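Long-range contact in beta subunit of photoactivated adenylyl cyclase (Beggiatoa sp. PS, PDB 5M27), which probably makes cyclic AMP from ATP under the control of blue light, sensed by a flavin-binding BLUF domain: residues I156-I161 and K200-C205. Sequence-based numbering, arbitrary orientation.
Sequences IFFSDI and KFIGDC. With CA (calcium ion), chain L.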
ATOM      1  N   ILE B 156      17.232  -0.569  -9.909  1.00 14.66           N
ATOM      2  CA  ILE B 156      15.917  -1.199  -9.846  1.00 15.67           C
ATOM      3  C   ILE B 156      16.066  -2.703 -10.082  1.00 15.63           C
ATOM      4  O   ILE B 156      16.778  -3.131 -10.999  1.00 15.91           O
ATOM      5  CB  ILE B 156      14.948  -0.560 -10.850  1.00 15.77           C
ATOM      6  CG1 ILE B 156      14.901   0.963 -10.611  1.00 16.28           C
ATOM      7  CG2 ILE B 156      13.540  -1.227 -10.755  1.00 16.15           C
ATOM      8  CD1 ILE B 156      14.498   1.345  -9.176  1.00 16.36           C
ATOM      9  N   PHE B 157      15.394  -3.490  -9.254  1.00 15.59           N
ATOM     10  CA  PHE B 157      15.395  -4.956  -9.315  1.00 16.30           C
ATOM     11  C   PHE B 157      13.991  -5.395  -9.677  1.00 17.55           C
ATOM     12  O   PHE B 157      13.019  -4.940  -9.052  1.00 17.68           O
ATOM     13  CB  PHE B 157      15.822  -5.535  -7.958  1.00 15.87           C
ATOM     14  CG  PHE B 157      15.632  -7.049  -7.788  1.00 15.73           C
ATOM     15  CD1 PHE B 157      14.369  -7.606  -7.553  1.00 15.30           C
ATOM     16  CD2 PHE B 157      16.745  -7.883  -7.693  1.00 15.49           C
ATOM     17  CE1 PHE B 157      14.214  -8.976  -7.366  1.00 15.07           C
ATOM     18  CE2 PHE B 157      16.591  -9.292  -7.485  1.00 15.10           C
ATOM     19  CZ  PHE B 157      15.330  -9.819  -7.324  1.00 14.98           C
ATOM     20  N   PHE B 158      13.884  -6.259 -10.693  1.00 18.78           N
ATOM     21  CA  PHE B 158      12.632  -6.920 -11.052  1.00 19.93           C
ATOM     22  C   PHE B 158      12.880  -8.414 -11.211  1.00 19.32           C
ATOM     23  O   PHE B 158      13.812  -8.818 -11.917  1.00 19.79           O
ATOM     24  CB  PHE B 158      12.050  -6.379 -12.359  1.00 22.40           C
ATOM     25  CG  PHE B 158      10.953  -5.396 -12.163  1.00 24.12           C
ATOM     26  CD1 PHE B 158       9.725  -5.810 -11.736  1.00 25.39           C
ATOM     27  CD2 PHE B 158      11.155  -4.045 -12.422  1.00 24.98           C
ATOM     28  CE1 PHE B 158       8.705  -4.905 -11.538  1.00 25.62           C
ATOM     29  CE2 PHE B 158      10.132  -3.130 -12.242  1.00 25.25           C
ATOM     30  CZ  PHE B 158       8.906  -3.569 -11.799  1.00 25.47           C
ATOM     31  N   SER B 159      12.032  -9.229 -10.593  1.00 19.00           N
ATOM     32  CA  SER B 159      12.072 -10.675 -10.783  1.00 19.96           C
ATOM     33  C   SER B 159      10.652 -11.212 -10.848  1.00 21.26           C
ATOM     34  O   SER B 159       9.721 -10.620 -10.282  1.00 21.84           O
ATOM     35  CB  SER B 159      12.852 -11.403  -9.661  1.00 20.11           C
ATOM     36  OG  SER B 159      12.145 -11.447  -8.432  1.00 20.38           O
ATOM     37  N   ASP B 160      10.476 -12.328 -11.555  1.00 21.50           N
ATOM     38  CA  ASP B 160       9.170 -12.973 -11.528  1.00 21.81           C
ATOM     39  C   ASP B 160       9.325 -14.453 -11.857  1.00 20.69           C
ATOM     40  O   ASP B 160      10.389 -14.923 -12.264  1.00 21.04           O
ATOM     41  CB  ASP B 160       8.165 -12.266 -12.457  1.00 23.68           C
ATOM     42  CG  ASP B 160       8.171 -12.794 -13.873  1.00 25.91           C
ATOM     43  OD1 ASP B 160       9.245 -13.156 -14.366  1.00 27.34           O
ATOM     44  OD2 ASP B 160       7.098 -12.820 -14.517  1.00 26.54           O
ATOM     45  N   ILE B 161       8.231 -15.173 -11.685  1.00 19.61           N
ATOM     46  CA  ILE B 161       8.249 -16.629 -11.751  1.00 19.78           C
ATOM     47  C   ILE B 161       8.143 -17.061 -13.208  1.00 19.85           C
ATOM     48  O   ILE B 161       7.313 -16.538 -13.955  1.00 20.60           O
ATOM     49  CB  ILE B 161       7.107 -17.202 -10.902  1.00 19.88           C
ATOM     50  CG1 ILE B 161       7.335 -16.812  -9.428  1.00 19.90           C
ATOM     51  CG2 ILE B 161       6.994 -18.720 -11.084  1.00 20.39           C
ATOM     52  CD1 ILE B 161       6.186 -17.217  -8.492  1.00 19.87           C
ATOM     53  N   LYS B 200       7.121  -3.228  -4.135  1.00 28.22           N
ATOM     54  CA  LYS B 200       5.802  -3.841  -4.270  1.00 27.64           C
ATOM     55  C   LYS B 200       5.933  -5.272  -4.772  1.00 25.90           C
ATOM     56  O   LYS B 200       6.969  -5.689  -5.313  1.00 26.15           O
ATOM     57  CB  LYS B 200       4.888  -3.094  -5.255  1.00 28.78           C
ATOM     58  CG  LYS B 200       4.782  -1.619  -5.025  1.00 30.11           C
ATOM     59  CD  LYS B 200       3.764  -0.963  -5.916  1.00 30.42           C
ATOM     60  CE  LYS B 200       3.531   0.440  -5.404  1.00 30.60           C
ATOM     61  NZ  LYS B 200       4.693   1.309  -5.722  1.00 30.70           N
ATOM     62  N   PHE B 201       4.851  -6.010  -4.598  1.00 24.14           N
ATOM     63  CA  PHE B 201       4.559  -7.196  -5.388  1.00 23.09           C
ATOM     64  C   PHE B 201       3.540  -6.766  -6.426  1.00 23.30           C
ATOM     65  O   PHE B 201       2.547  -6.115  -6.081  1.00 23.85           O
ATOM     66  CB  PHE B 201       3.988  -8.332  -4.529  1.00 22.79           C
ATOM     67  CG  PHE B 201       4.848  -8.711  -3.368  1.00 22.90           C
ATOM     68  CD1 PHE B 201       6.221  -8.852  -3.513  1.00 22.86           C
ATOM     69  CD2 PHE B 201       4.283  -8.947  -2.120  1.00 23.65           C
ATOM     70  CE1 PHE B 201       7.024  -9.211  -2.412  1.00 23.45           C
ATOM     71  CE2 PHE B 201       5.075  -9.297  -1.029  1.00 23.61           C
ATOM     72  CZ  PHE B 201       6.437  -9.418  -1.173  1.00 23.53           C
ATOM     73  N   ILE B 202       3.787  -7.097  -7.690  1.00 22.90           N
ATOM     74  CA  ILE B 202       2.829  -6.839  -8.761  1.00 24.01           C
ATOM     75  C   ILE B 202       2.557  -8.180  -9.425  1.00 23.41           C
ATOM     76  O   ILE B 202       3.380  -8.668 -10.205  1.00 23.01           O
ATOM     77  CB  ILE B 202       3.339  -5.811  -9.772  1.00 26.08           C
ATOM     78  CG1 ILE B 202       3.887  -4.587  -9.034  1.00 27.58           C
ATOM     79  CG2 ILE B 202       2.204  -5.428 -10.735  1.00 26.44           C
ATOM     80  CD1 ILE B 202       5.076  -3.968  -9.699  1.00 28.43           C
ATOM     81  N   GLY B 203       1.399  -8.764  -9.133  1.00 23.34           N
ATOM     82  CA  GLY B 203       1.150 -10.116  -9.585  1.00 23.40           C
ATOM     83  C   GLY B 203       2.223 -10.995  -8.995  1.00 23.44           C
ATOM     84  O   GLY B 203       2.541 -10.908  -7.804  1.00 23.00           O
ATOM     85  N   ASP B 204       2.816 -11.832  -9.830  1.00 23.47           N
ATOM     86  CA  ASP B 204       3.919 -12.647  -9.348  1.00 24.19           C
ATOM     87  C   ASP B 204       5.270 -11.928  -9.369  1.00 23.72           C
ATOM     88  O   ASP B 204       6.280 -12.559  -9.034  1.00 23.83           O
ATOM     89  CB  ASP B 204       3.996 -13.935 -10.163  1.00 25.26           C
ATOM     90  CG  ASP B 204       4.309 -13.685 -11.611  1.00 26.17           C
ATOM     91  OD1 ASP B 204       3.542 -12.955 -12.268  1.00 27.25           O
ATOM     92  OD2 ASP B 204       5.296 -14.252 -12.112  1.00 26.58           O
ATOM     93  N   CYS B 205       5.324 -10.644  -9.728  1.00 23.10           N
ATOM     94  CA  CYS B 205       6.596  -9.936  -9.870  1.00 23.28           C
ATOM     95  C   CYS B 205       7.013  -9.257  -8.568  1.00 21.82           C
ATOM     96  O   CYS B 205       6.182  -8.720  -7.826  1.00 22.06           O
ATOM     97  CB  CYS B 205       6.530  -8.887 -10.989  1.00 25.37           C
ATOM     98  SG  CYS B 205       6.106  -9.588 -12.643  1.00 27.91           S
TER
HETATM   99 CA    CA L 405       5.542 -14.845 -14.806  1.00 62.15          CA
HETATM  100  O   HOH W   1       3.201 -13.633 -14.571  1.00 45.30           O
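Asp160 and Asp204 share one calcium ion, where the end of strand 150-161 meets the turn between strands 197-202 and 205-211. Asp160 is the next-to-last residue of strand 150-161. Asp204 sits in the type II' turn from Ile202 to Cys205, which joins two antiparallel strands.

Asp160 can be followed outward. Asp160 CB packs against Cys205 SG at 3.4 Å. Chi1 of 89° sets CG between the backbone N and the carbonyl carbon, and Asp160 CG then lies 3.5 Å from the calcium. One branch, Asp160 OD2, binds the calcium at 2.6 Å. The other, OD1, forms a salt bridge with Arg287.

Asp204 approaches obliquely, its carboxylate plane turned 42° from that of Asp160. Asp204 OD2 reaches the calcium at 2.8 Å. Asp204 OD2 also accepts a hydrogen bond from Ile161 N at 3.1 Å, on its anti side and 19° out of the carboxylate plane. Ile161 O and a water also bind the metal. Two residues earlier on the strand than Asp160, the Phe158 ring turns its edge to Ile202, Phe158 CE1 lying 4.2 Å from Ile202 CD1. Ile202 also packs on Ile202 of the second subunit.

Two aspartates and the backbone carbonyl of Ile161 around a metal are consistent with the metal site of class III nucleotide cyclases. Such sites commonly hold two magnesium ions that assist ATP cyclisation; here one calcium is seen. The carboxylate oxygens lie 3.3 Å apart, Asp160 OD2 to Asp204 OD2. The calcium probably offsets their mutual repulsion.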